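Local atomic coordinates of phosphodiesterase (Pseudomonas aeruginosa, PDB entry 4G75), a protein that is a colicin M-like bacteriocin, a magnesium-binding phosphodiesterase that probably kills rival bacteria by cleaving a lipid-linked peptidoglycan precursor. Residues L92-D96 and T143-A149; A95-F100 and T136-Y142; L166-P170 and Y198-S204; A238-D244 and P274-I279. One frame throughout, in Å; residues are numbered along the deposited sequence.

Contact 1: residues L92-D96 and T143-A149; sequences LPQAD and TPAAAFA
Asp-96, Ala-146 and Pro-93 lose the most surface where two helical pieces cross at -132°, with their axes 8.1 Å apart at closest approach. Residues 92-96 belong to helix 81-102, which kinks at Pro-93 because the ring nitrogen has no hydrogen to give to the preceding turn; residues 143-149 form the first turns of helix 143-153. The CA atoms of Pro-93 and Ala-146 stand just 4.1 Å apart, a spacing that the small alanine permits. The CB of Ala-146 lies 3.7 Å from Pro-93 CA and 3.8 Å from Asp-96 CB, so this methyl sits against both residues. Pro-93, puckered C-gamma exo, sends CG to 3.3 Å from Ala-149 CB. This is close helix-helix packing through alanine and proline, buried in the helical part of the molecule beside the sheet that carries the magnesium site. One turn along from Pro-93, Asp-96 (chi1 t) reaches the start of the second helix: Thr-143 (chi1 m) donates from OG1 to Asp-96 OD1 at 2.7 Å. The same hydroxyl takes a hydrogen bond from Gly-139 N, and Asp-96 OD2 is bound by Asn-138 N. Beside Pro-93, Leu-92, with chi1 m and chi2 t, places CD1 3.8 Å from Ala-145 CB.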
# COMPACT_ATOMS: atom_id res chain seq x y z
N LEU A 92 -4.22 6.41 8.52
CA LEU A 92 -4.16 5.43 7.44
C LEU A 92 -3.25 4.21 7.71
O LEU A 92 -3.66 3.07 7.47
CB LEU A 92 -3.84 6.11 6.10
CG LEU A 92 -5.04 6.86 5.49
CD1 LEU A 92 -4.57 7.90 4.48
CD2 LEU A 92 -6.05 5.89 4.87
N PRO A 93 -2.03 4.43 8.23
CA PRO A 93 -1.21 3.24 8.49
C PRO A 93 -1.79 2.36 9.60
O PRO A 93 -1.58 1.15 9.59
CB PRO A 93 0.13 3.82 8.96
CG PRO A 93 0.13 5.22 8.53
CD PRO A 93 -1.29 5.68 8.45
N GLN A 94 -2.49 2.97 10.54
CA GLN A 94 -3.10 2.21 11.63
C GLN A 94 -4.26 1.37 11.11
O GLN A 94 -4.44 0.23 11.51
CB GLN A 94 -3.54 3.12 12.77
CG GLN A 94 -4.13 2.37 13.96
CD GLN A 94 -3.08 1.60 14.73
OE1 GLN A 94 -2.12 2.18 15.24
NE2 GLN A 94 -3.25 0.28 14.81
N ALA A 95 -5.05 1.94 10.20
CA ALA A 95 -6.14 1.21 9.57
C ALA A 95 -5.60 -0.01 8.81
O ALA A 95 -6.15 -1.11 8.89
CB ALA A 95 -6.92 2.12 8.62
N ASP A 96 -4.53 0.20 8.07
CA ASP A 96 -3.94 -0.90 7.33
C ASP A 96 -3.48 -2.00 8.28
O ASP A 96 -3.71 -3.20 8.04
CB ASP A 96 -2.77 -0.44 6.47
CG ASP A 96 -2.31 -1.52 5.51
OD1 ASP A 96 -3.03 -1.75 4.51
OD2 ASP A 96 -1.27 -2.16 5.76
N THR A 143 -3.04 -0.06 1.88
CA THR A 143 -1.60 -0.30 1.87
C THR A 143 -0.79 0.76 1.12
O THR A 143 0.25 1.21 1.62
CB THR A 143 -1.27 -1.72 1.35
OG1 THR A 143 -1.71 -2.68 2.33
CG2 THR A 143 0.24 -1.88 1.13
N PRO A 144 -1.24 1.16 -0.08
CA PRO A 144 -0.47 2.23 -0.72
C PRO A 144 -0.44 3.51 0.12
O PRO A 144 0.61 4.16 0.22
CB PRO A 144 -1.24 2.46 -2.03
CG PRO A 144 -1.82 1.09 -2.34
CD PRO A 144 -2.24 0.57 -0.98
N ALA A 145 -1.56 3.87 0.73
CA ALA A 145 -1.59 5.06 1.57
C ALA A 145 -0.70 4.88 2.80
O ALA A 145 -0.00 5.81 3.22
CB ALA A 145 -3.02 5.42 1.98
N ALA A 146 -0.74 3.69 3.39
CA ALA A 146 0.07 3.41 4.56
C ALA A 146 1.56 3.50 4.22
O ALA A 146 2.35 3.99 5.01
CB ALA A 146 -0.25 2.03 5.11
N ALA A 147 1.91 3.02 3.03
CA ALA A 147 3.30 3.07 2.57
C ALA A 147 3.76 4.51 2.38
O ALA A 147 4.90 4.85 2.69
CB ALA A 147 3.45 2.30 1.28
N PHE A 148 2.87 5.34 1.85
CA PHE A 148 3.17 6.76 1.69
C PHE A 148 3.32 7.43 3.05
O PHE A 148 4.22 8.23 3.28
CB PHE A 148 2.06 7.43 0.87
CG PHE A 148 2.27 8.89 0.67
CD1 PHE A 148 3.37 9.35 -0.03
CD2 PHE A 148 1.36 9.81 1.17
CE1 PHE A 148 3.57 10.71 -0.21
CE2 PHE A 148 1.55 11.18 0.98
CZ PHE A 148 2.66 11.62 0.30
N ALA A 149 2.42 7.10 3.97
CA ALA A 149 2.49 7.67 5.30
C ALA A 149 3.82 7.30 5.97
O ALA A 149 4.43 8.13 6.64
CB ALA A 149 1.31 7.21 6.14

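Contact 2: residues A95-F100 and T136-Y142; sequences ADYNQF and TFNGGVY
Ala-95 lays its CB over the face of the Tyr-142 ring, a CH-pi contact 3.9 Å from the centroid and 14° off the normal. The arrangement is a helix packed on an irregular loop: residues 95-100 of helix 81-102, which widens into a pi-type turn at 98-100, meet the segment 136-142 that leads into helix 143-153. Asp-96, chi1 t, joins them at the centre. Its OD2 accepts from Asn-138 N at 2.9 Å (171°), while its OD1 is bound by Thr-143 OG1. Nearest CA pairs are Asp-96 with Tyr-142 at 5.1 Å, Tyr-97 with Phe-137 at 6.4 Å and Phe-100 with Asn-138 at 4.5 Å. At Gly-139 (phi/psi 84/25) a CB would jam against the carbonyl O of Asn-138, so the conformation calls for glycine. Waters bridge the two segments: water 1 donates to Asp-96 OD1 (2.6 Å) and Gln-99 OE1 (2.9 Å) and accepts from Tyr-142 N (3.0 Å); water 2 donates to Asp-96 OD2 and Thr-136 O, both at 2.8 Å. Gln-99 NE2 turns to Asp-104 O and Asp-4. At the far end Thr-136 CG2 sits over the Phe-100 ring, 3.7 Å from its centroid.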
# COMPACT_ATOMS: atom_id res chain seq x y z
N ALA A 95 -5.05 1.94 10.20
CA ALA A 95 -6.14 1.21 9.57
C ALA A 95 -5.60 -0.01 8.81
O ALA A 95 -6.15 -1.11 8.89
CB ALA A 95 -6.92 2.12 8.62
N ASP A 96 -4.53 0.20 8.07
CA ASP A 96 -3.94 -0.90 7.33
C ASP A 96 -3.48 -2.00 8.28
O ASP A 96 -3.71 -3.20 8.04
CB ASP A 96 -2.77 -0.44 6.47
CG ASP A 96 -2.31 -1.52 5.51
OD1 ASP A 96 -3.03 -1.75 4.51
OD2 ASP A 96 -1.27 -2.16 5.76
N TYR A 97 -2.83 -1.59 9.36
CA TYR A 97 -2.30 -2.54 10.32
C TYR A 97 -3.41 -3.27 11.07
O TYR A 97 -3.26 -4.43 11.46
CB TYR A 97 -1.35 -1.86 11.31
CG TYR A 97 -0.56 -2.87 12.12
CD1 TYR A 97 0.38 -3.67 11.51
CD2 TYR A 97 -0.79 -3.03 13.48
CE1 TYR A 97 1.10 -4.62 12.23
CE2 TYR A 97 -0.07 -3.97 14.22
CZ TYR A 97 0.87 -4.76 13.58
OH TYR A 97 1.58 -5.70 14.29
N ASN A 98 -4.54 -2.59 11.26
CA ASN A 98 -5.69 -3.26 11.88
C ASN A 98 -6.18 -4.41 11.01
O ASN A 98 -6.56 -5.47 11.52
CB ASN A 98 -6.83 -2.26 12.14
CG ASN A 98 -6.51 -1.32 13.29
OD1 ASN A 98 -5.61 -1.58 14.08
ND2 ASN A 98 -7.25 -0.23 13.38
N GLN A 99 -6.16 -4.21 9.70
CA GLN A 99 -6.53 -5.29 8.80
C GLN A 99 -5.56 -6.45 8.88
O GLN A 99 -5.98 -7.61 8.93
CB GLN A 99 -6.63 -4.80 7.36
CG GLN A 99 -7.86 -3.96 7.09
CD GLN A 99 -8.37 -4.12 5.68
OE1 GLN A 99 -7.81 -3.56 4.73
NE2 GLN A 99 -9.44 -4.90 5.53
N PHE A 100 -4.26 -6.16 8.90
CA PHE A 100 -3.26 -7.23 8.91
C PHE A 100 -3.21 -7.98 10.23
O PHE A 100 -3.23 -9.21 10.27
CB PHE A 100 -1.85 -6.70 8.59
CG PHE A 100 -0.77 -7.72 8.82
CD1 PHE A 100 -0.55 -8.73 7.90
CD2 PHE A 100 0.01 -7.69 9.97
CE1 PHE A 100 0.43 -9.68 8.10
CE2 PHE A 100 0.99 -8.65 10.19
CZ PHE A 100 1.20 -9.64 9.25
N THR A 136 4.28 -4.29 9.23
CA THR A 136 3.91 -5.19 8.15
C THR A 136 2.64 -4.68 7.48
O THR A 136 1.70 -4.27 8.17
CB THR A 136 3.63 -6.60 8.70
OG1 THR A 136 4.75 -7.02 9.49
CG2 THR A 136 3.41 -7.59 7.56
N PHE A 137 2.63 -4.69 6.15
CA PHE A 137 1.46 -4.22 5.39
C PHE A 137 0.42 -5.32 5.23
O PHE A 137 0.75 -6.51 5.15
CB PHE A 137 1.88 -3.76 3.99
CG PHE A 137 2.75 -2.52 3.98
CD1 PHE A 137 2.24 -1.30 4.39
CD2 PHE A 137 4.05 -2.58 3.50
CE1 PHE A 137 3.04 -0.16 4.36
CE2 PHE A 137 4.84 -1.45 3.46
CZ PHE A 137 4.33 -0.24 3.89
N ASN A 138 -0.84 -4.91 5.13
CA ASN A 138 -1.93 -5.84 4.82
C ASN A 138 -1.97 -6.32 3.37
O ASN A 138 -2.35 -7.47 3.10
CB ASN A 138 -3.28 -5.20 5.16
CG ASN A 138 -4.43 -6.16 4.96
OD1 ASN A 138 -4.51 -7.20 5.62
ND2 ASN A 138 -5.33 -5.83 4.04
N GLY A 139 -1.61 -5.43 2.45
CA GLY A 139 -1.72 -5.72 1.02
C GLY A 139 -3.12 -5.45 0.48
O GLY A 139 -3.53 -6.04 -0.52
N GLY A 140 -3.85 -4.56 1.14
CA GLY A 140 -5.19 -4.19 0.73
C GLY A 140 -5.39 -2.72 0.41
O GLY A 140 -4.44 -2.02 0.05
N VAL A 141 -6.63 -2.24 0.55
CA VAL A 141 -6.99 -0.89 0.08
C VAL A 141 -6.24 0.22 0.80
O VAL A 141 -6.11 1.32 0.26
CB VAL A 141 -8.52 -0.61 0.17
CG1 VAL A 141 -9.30 -1.60 -0.68
CG2 VAL A 141 -9.00 -0.63 1.62
N TYR A 142 -5.75 -0.05 2.01
CA TYR A 142 -5.05 0.99 2.77
C TYR A 142 -3.54 0.95 2.58
O TYR A 142 -2.83 1.82 3.08
CB TYR A 142 -5.34 0.87 4.28
CG TYR A 142 -6.80 0.98 4.69
CD1 TYR A 142 -7.56 2.08 4.33
CD2 TYR A 142 -7.39 0.00 5.48
CE1 TYR A 142 -8.88 2.19 4.71
CE2 TYR A 142 -8.72 0.11 5.88
CZ TYR A 142 -9.45 1.21 5.49
OH TYR A 142 -10.77 1.34 5.87
O HOH W 1 -5.38 -2.57 3.61
O HOH W 2 0.16 -1.96 8.14
O HOH W 3 -8.21 -4.10 2.07

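Contact 3: residues L166-P170 and Y198-S204; sequences LNIKP and YATAKDS. With EDO (1,2-ethanediol), chain G.
Asp-203 OD2 receives two short hydrogen bonds, from Lys-169 N at 2.7 Å (174°) and from Tyr-198 OH at 2.6 Å. Ser-204 (chi1 t), the N-cap of helix 205-208, donates from OG to Leu-166 O at 2.8 Å and accepts from Ala-207 N. The loop between strand 159-160 and helix 176-184, left-handed at Asn-167 (phi/psi 61/39), thus packs on the end of strand 188-199, where the chain turns into helix 205-208 near the magnesium, about 7 Å from the Thr-200 side chain. The CA atoms of Ile-168 and Asp-203 lie 5.2 Å apart. Water 6 donates to Lys-169 O (3.0 Å) and Asp-203 OD1 (2.7 Å). Farther out, Ile-168 (chi1 p) puts CG2 3.9 Å from Thr-200 CB. Pro-170 CG lies over one face of the Tyr-198 ring and O2 of an ethanediol, probably from the crystallisation liquor, over the opposite face. With OD2 on an amide and a phenol and OD1 on water, one carboxylate ties loop to strand end.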
# COMPACT_ATOMS: atom_id res chain seq x y z
N LEU A 166 1.15 -9.83 -1.78
CA LEU A 166 1.28 -9.05 -3.01
C LEU A 166 0.15 -9.37 -3.97
O LEU A 166 -0.21 -8.56 -4.82
CB LEU A 166 2.62 -9.33 -3.71
CG LEU A 166 3.91 -8.95 -2.99
CD1 LEU A 166 5.10 -9.49 -3.78
CD2 LEU A 166 4.04 -7.43 -2.80
N ASN A 167 -0.41 -10.58 -3.85
CA ASN A 167 -1.40 -11.07 -4.80
C ASN A 167 -0.85 -11.16 -6.22
O ASN A 167 -1.54 -10.84 -7.19
CB ASN A 167 -2.66 -10.20 -4.77
CG ASN A 167 -3.89 -10.95 -5.23
OD1 ASN A 167 -3.96 -12.17 -5.09
ND2 ASN A 167 -4.87 -10.23 -5.76
N ILE A 168 0.40 -11.59 -6.35
CA ILE A 168 0.97 -11.81 -7.67
C ILE A 168 0.81 -13.27 -8.08
O ILE A 168 0.62 -14.14 -7.24
CB ILE A 168 2.44 -11.35 -7.78
CG1 ILE A 168 3.32 -12.07 -6.76
CG2 ILE A 168 2.53 -9.82 -7.61
CD1 ILE A 168 4.82 -11.84 -6.99
N LYS A 169 0.87 -13.51 -9.39
CA LYS A 169 0.66 -14.84 -9.95
C LYS A 169 1.71 -15.12 -11.02
O LYS A 169 1.37 -15.28 -12.20
CB LYS A 169 -0.73 -14.93 -10.58
CG LYS A 169 -1.88 -14.59 -9.66
CD LYS A 169 -2.19 -15.74 -8.72
CE LYS A 169 -3.56 -15.58 -8.06
NZ LYS A 169 -3.61 -14.42 -7.11
N PRO A 170 2.99 -15.19 -10.63
CA PRO A 170 4.03 -15.33 -11.64
C PRO A 170 3.90 -16.64 -12.40
O PRO A 170 3.59 -17.69 -11.82
CB PRO A 170 5.33 -15.32 -10.82
CG PRO A 170 4.95 -14.76 -9.48
CD PRO A 170 3.54 -15.18 -9.26
N TYR A 198 9.92 -8.13 -12.00
CA TYR A 198 8.52 -8.48 -12.11
C TYR A 198 7.66 -7.27 -11.84
O TYR A 198 7.79 -6.63 -10.79
CB TYR A 198 8.17 -9.60 -11.13
CG TYR A 198 6.87 -10.30 -11.46
CD1 TYR A 198 6.83 -11.38 -12.33
CD2 TYR A 198 5.67 -9.87 -10.89
CE1 TYR A 198 5.64 -12.02 -12.63
CE2 TYR A 198 4.47 -10.50 -11.19
CZ TYR A 198 4.46 -11.57 -12.07
OH TYR A 198 3.27 -12.20 -12.36
N ALA A 199 6.81 -6.94 -12.80
CA ALA A 199 5.92 -5.79 -12.67
C ALA A 199 4.69 -6.24 -11.91
O ALA A 199 3.80 -6.88 -12.48
CB ALA A 199 5.53 -5.26 -14.05
N THR A 200 4.63 -5.92 -10.62
CA THR A 200 3.52 -6.43 -9.81
C THR A 200 2.17 -5.87 -10.25
O THR A 200 1.14 -6.50 -10.02
CB THR A 200 3.75 -6.18 -8.30
OG1 THR A 200 3.76 -4.78 -8.02
CG2 THR A 200 5.08 -6.79 -7.86
N ALA A 201 2.17 -4.70 -10.88
CA ALA A 201 0.91 -4.08 -11.34
C ALA A 201 0.18 -4.94 -12.36
O ALA A 201 -1.03 -4.79 -12.56
CB ALA A 201 1.16 -2.68 -11.88
N LYS A 202 0.90 -5.84 -13.03
CA LYS A 202 0.25 -6.76 -13.96
C LYS A 202 -0.79 -7.61 -13.24
O LYS A 202 -1.79 -8.02 -13.83
CB LYS A 202 1.27 -7.68 -14.64
CG LYS A 202 1.62 -7.28 -16.07
CD LYS A 202 2.97 -6.59 -16.17
CE LYS A 202 3.41 -6.46 -17.63
NZ LYS A 202 4.88 -6.25 -17.77
N ASP A 203 -0.55 -7.86 -11.95
CA ASP A 203 -1.36 -8.80 -11.18
C ASP A 203 -2.20 -8.15 -10.11
O ASP A 203 -3.26 -8.66 -9.76
CB ASP A 203 -0.45 -9.83 -10.49
CG ASP A 203 0.23 -10.76 -11.47
OD1 ASP A 203 -0.21 -10.83 -12.63
OD2 ASP A 203 1.21 -11.43 -11.06
N SER A 204 -1.71 -7.05 -9.56
CA SER A 204 -2.25 -6.51 -8.31
C SER A 204 -2.13 -5.00 -8.29
O SER A 204 -1.02 -4.47 -8.29
CB SER A 204 -1.46 -7.11 -7.14
OG SER A 204 -1.76 -6.46 -5.92
C1 EDO G . 6.18 -8.40 -15.69
O1 EDO G . 7.41 -7.88 -15.18
C2 EDO G . 5.45 -9.14 -14.58
O2 EDO G . 4.56 -10.10 -15.17
O HOH W 4 -4.49 -7.23 -4.48
O HOH W 5 -3.88 -11.66 -8.62
O HOH W 6 0.61 -13.02 -14.03

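Contact 4: residues A238-D244 and P274-I279; sequences AYDDLYD and PYPIGI. With MG (magnesium ion), chain B.
A metal ligand sits in this strand pair: Asp-241, while hydrogen-bonded through its backbone to Ile-277, turns its carboxylate (chi1 t) away to bind magnesium through OD2 at 2.5 Å. Waters 9 and 10, each 2.5 Å from the ion, share the coordination with Val-211 O and Glu-213 O. Residues 241-243 and 275-278 run antiparallel with a strong twist, 137° between their N-to-C directions, their axes 4.5 Å apart at closest approach. Asp-241 N donates to Ile-277 O at 2.9 Å and Ile-277 N to Asp-241 O at 2.8 Å; Tyr-243 N donates to Tyr-275 O at 2.8 Å and Tyr-275 N to Tyr-243 O at 3.1 Å. Between these lies the non-hydrogen-bonded pair Leu-242 and Pro-276. Toward Ala-238 direct backbone bonds give way to water-mediated ones: water 8 donates to Ala-238 O and Asp-240 OD1, both at 2.7 Å, and accepts from Ile-279 N at 2.9 Å. Tyr-243 CB (chi1 t) lies over the Tyr-275 ring (chi1 p), 3.9 Å from its centroid. On that face Tyr-243 meets helix 143-153 and Tyr-275 OH is hydrogen-bonded to Ala-147 O, while strand 159-160 pairs with 275-278 along its other edge.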
# COMPACT_ATOMS: atom_id res chain seq x y z
N ALA A 238 11.57 -12.92 -3.02
CA ALA A 238 11.70 -11.56 -3.52
C ALA A 238 12.71 -10.78 -2.71
O ALA A 238 12.76 -10.90 -1.48
CB ALA A 238 10.35 -10.85 -3.48
N TYR A 239 13.49 -9.96 -3.40
CA TYR A 239 14.45 -9.08 -2.74
C TYR A 239 13.78 -7.85 -2.14
O TYR A 239 12.72 -7.41 -2.60
CB TYR A 239 15.54 -8.65 -3.71
CG TYR A 239 16.40 -9.79 -4.23
CD1 TYR A 239 17.55 -10.18 -3.56
CD2 TYR A 239 16.05 -10.48 -5.38
CE1 TYR A 239 18.34 -11.22 -4.03
CE2 TYR A 239 16.83 -11.53 -5.86
CZ TYR A 239 17.97 -11.89 -5.18
OH TYR A 239 18.76 -12.93 -5.65
N ASP A 240 14.41 -7.28 -1.12
CA ASP A 240 13.93 -6.03 -0.55
C ASP A 240 13.82 -4.98 -1.64
O ASP A 240 14.62 -4.96 -2.58
CB ASP A 240 14.88 -5.50 0.52
CG ASP A 240 14.95 -6.37 1.75
OD1 ASP A 240 14.26 -7.41 1.80
OD2 ASP A 240 15.70 -6.01 2.67
N ASP A 241 12.85 -4.09 -1.49
CA ASP A 241 12.61 -3.08 -2.50
C ASP A 241 12.51 -1.71 -1.84
O ASP A 241 11.74 -1.51 -0.91
CB ASP A 241 11.32 -3.40 -3.25
CG ASP A 241 11.29 -2.80 -4.63
OD1 ASP A 241 11.98 -3.34 -5.52
OD2 ASP A 241 10.59 -1.79 -4.82
N LEU A 242 13.29 -0.75 -2.34
CA LEU A 242 13.33 0.58 -1.73
C LEU A 242 12.07 1.39 -2.03
O LEU A 242 11.71 1.58 -3.19
CB LEU A 242 14.57 1.34 -2.20
CG LEU A 242 14.75 2.72 -1.57
CD1 LEU A 242 15.11 2.55 -0.11
CD2 LEU A 242 15.82 3.49 -2.32
N TYR A 243 11.40 1.87 -0.98
CA TYR A 243 10.28 2.79 -1.20
C TYR A 243 10.82 4.21 -1.24
O TYR A 243 11.29 4.72 -0.23
CB TYR A 243 9.21 2.68 -0.11
CG TYR A 243 7.96 3.47 -0.42
CD1 TYR A 243 6.83 2.84 -0.92
CD2 TYR A 243 7.92 4.85 -0.26
CE1 TYR A 243 5.68 3.56 -1.22
CE2 TYR A 243 6.79 5.57 -0.55
CZ TYR A 243 5.68 4.93 -1.04
OH TYR A 243 4.55 5.66 -1.33
N ASP A 244 10.76 4.82 -2.41
CA ASP A 244 11.23 6.20 -2.56
C ASP A 244 10.21 7.06 -3.29
O ASP A 244 10.55 8.06 -3.91
CB ASP A 244 12.59 6.23 -3.28
CG ASP A 244 12.59 5.50 -4.62
OD1 ASP A 244 11.51 5.04 -5.07
OD2 ASP A 244 13.67 5.37 -5.22
N PRO A 274 13.24 7.81 2.15
CA PRO A 274 12.97 6.46 1.65
C PRO A 274 13.20 5.41 2.73
O PRO A 274 13.93 5.63 3.70
CB PRO A 274 14.01 6.30 0.53
CG PRO A 274 14.31 7.70 0.09
CD PRO A 274 14.27 8.50 1.36
N TYR A 275 12.57 4.25 2.56
CA TYR A 275 12.79 3.15 3.50
C TYR A 275 12.67 1.84 2.75
O TYR A 275 12.00 1.78 1.72
CB TYR A 275 11.78 3.20 4.63
CG TYR A 275 10.35 3.04 4.17
CD1 TYR A 275 9.72 1.80 4.20
CD2 TYR A 275 9.64 4.13 3.69
CE1 TYR A 275 8.41 1.65 3.78
CE2 TYR A 275 8.32 3.99 3.26
CZ TYR A 275 7.71 2.75 3.31
OH TYR A 275 6.42 2.62 2.89
N PRO A 276 13.33 0.78 3.26
CA PRO A 276 13.28 -0.54 2.63
C PRO A 276 11.97 -1.26 2.89
O PRO A 276 11.45 -1.22 4.02
CB PRO A 276 14.40 -1.32 3.34
CG PRO A 276 14.93 -0.45 4.40
CD PRO A 276 14.11 0.79 4.50
N ILE A 277 11.42 -1.90 1.86
CA ILE A 277 10.30 -2.80 2.07
C ILE A 277 10.81 -4.22 1.86
O ILE A 277 11.16 -4.61 0.75
CB ILE A 277 9.11 -2.47 1.13
CG1 ILE A 277 8.50 -1.12 1.52
CG2 ILE A 277 8.04 -3.57 1.21
CD1 ILE A 277 7.40 -0.64 0.58
N GLY A 278 10.87 -4.97 2.95
CA GLY A 278 11.17 -6.38 2.85
C GLY A 278 9.96 -7.09 2.28
O GLY A 278 8.82 -6.71 2.55
N ILE A 279 10.20 -8.13 1.49
CA ILE A 279 9.13 -8.90 0.89
C ILE A 279 9.39 -10.35 1.24
O ILE A 279 9.81 -11.14 0.39
CB ILE A 279 9.06 -8.69 -0.63
CG1 ILE A 279 9.00 -7.19 -0.95
CG2 ILE A 279 7.86 -9.42 -1.24
CD1 ILE A 279 9.07 -6.87 -2.44
MG MG B . 9.80 -1.13 -7.07
O HOH W 7 11.10 -13.49 -0.14
O HOH W 8 12.74 -9.44 0.83
O HOH W 9 12.11 -0.36 -7.81
O HOH W 10 9.37 1.24 -6.31

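Contacts 1 and 2 start from the same helix, 81-102, share Ala-95 and Asp-96, and have centres 7 Å apart. Contacts 3 and 4 follow later in the chain, their centres 16 Å apart; both reach the mixed sheet and touch where Leu-166 meets Ile-279. Contacts 1 and 2 join the sheet through contact 4, whose centre is 15 Å from that of contact 1 and 17 Å from that of contact 2: Ala-147 meets Tyr-275, and Phe-137 packs on Ile-277. Contacts 1 and 3 do not touch. Helix 143-153 and the loop before it therefore join helix 81-102 to the mixed sheet, within the colicin M family region, that holds the magnesium, probably the catalytic region.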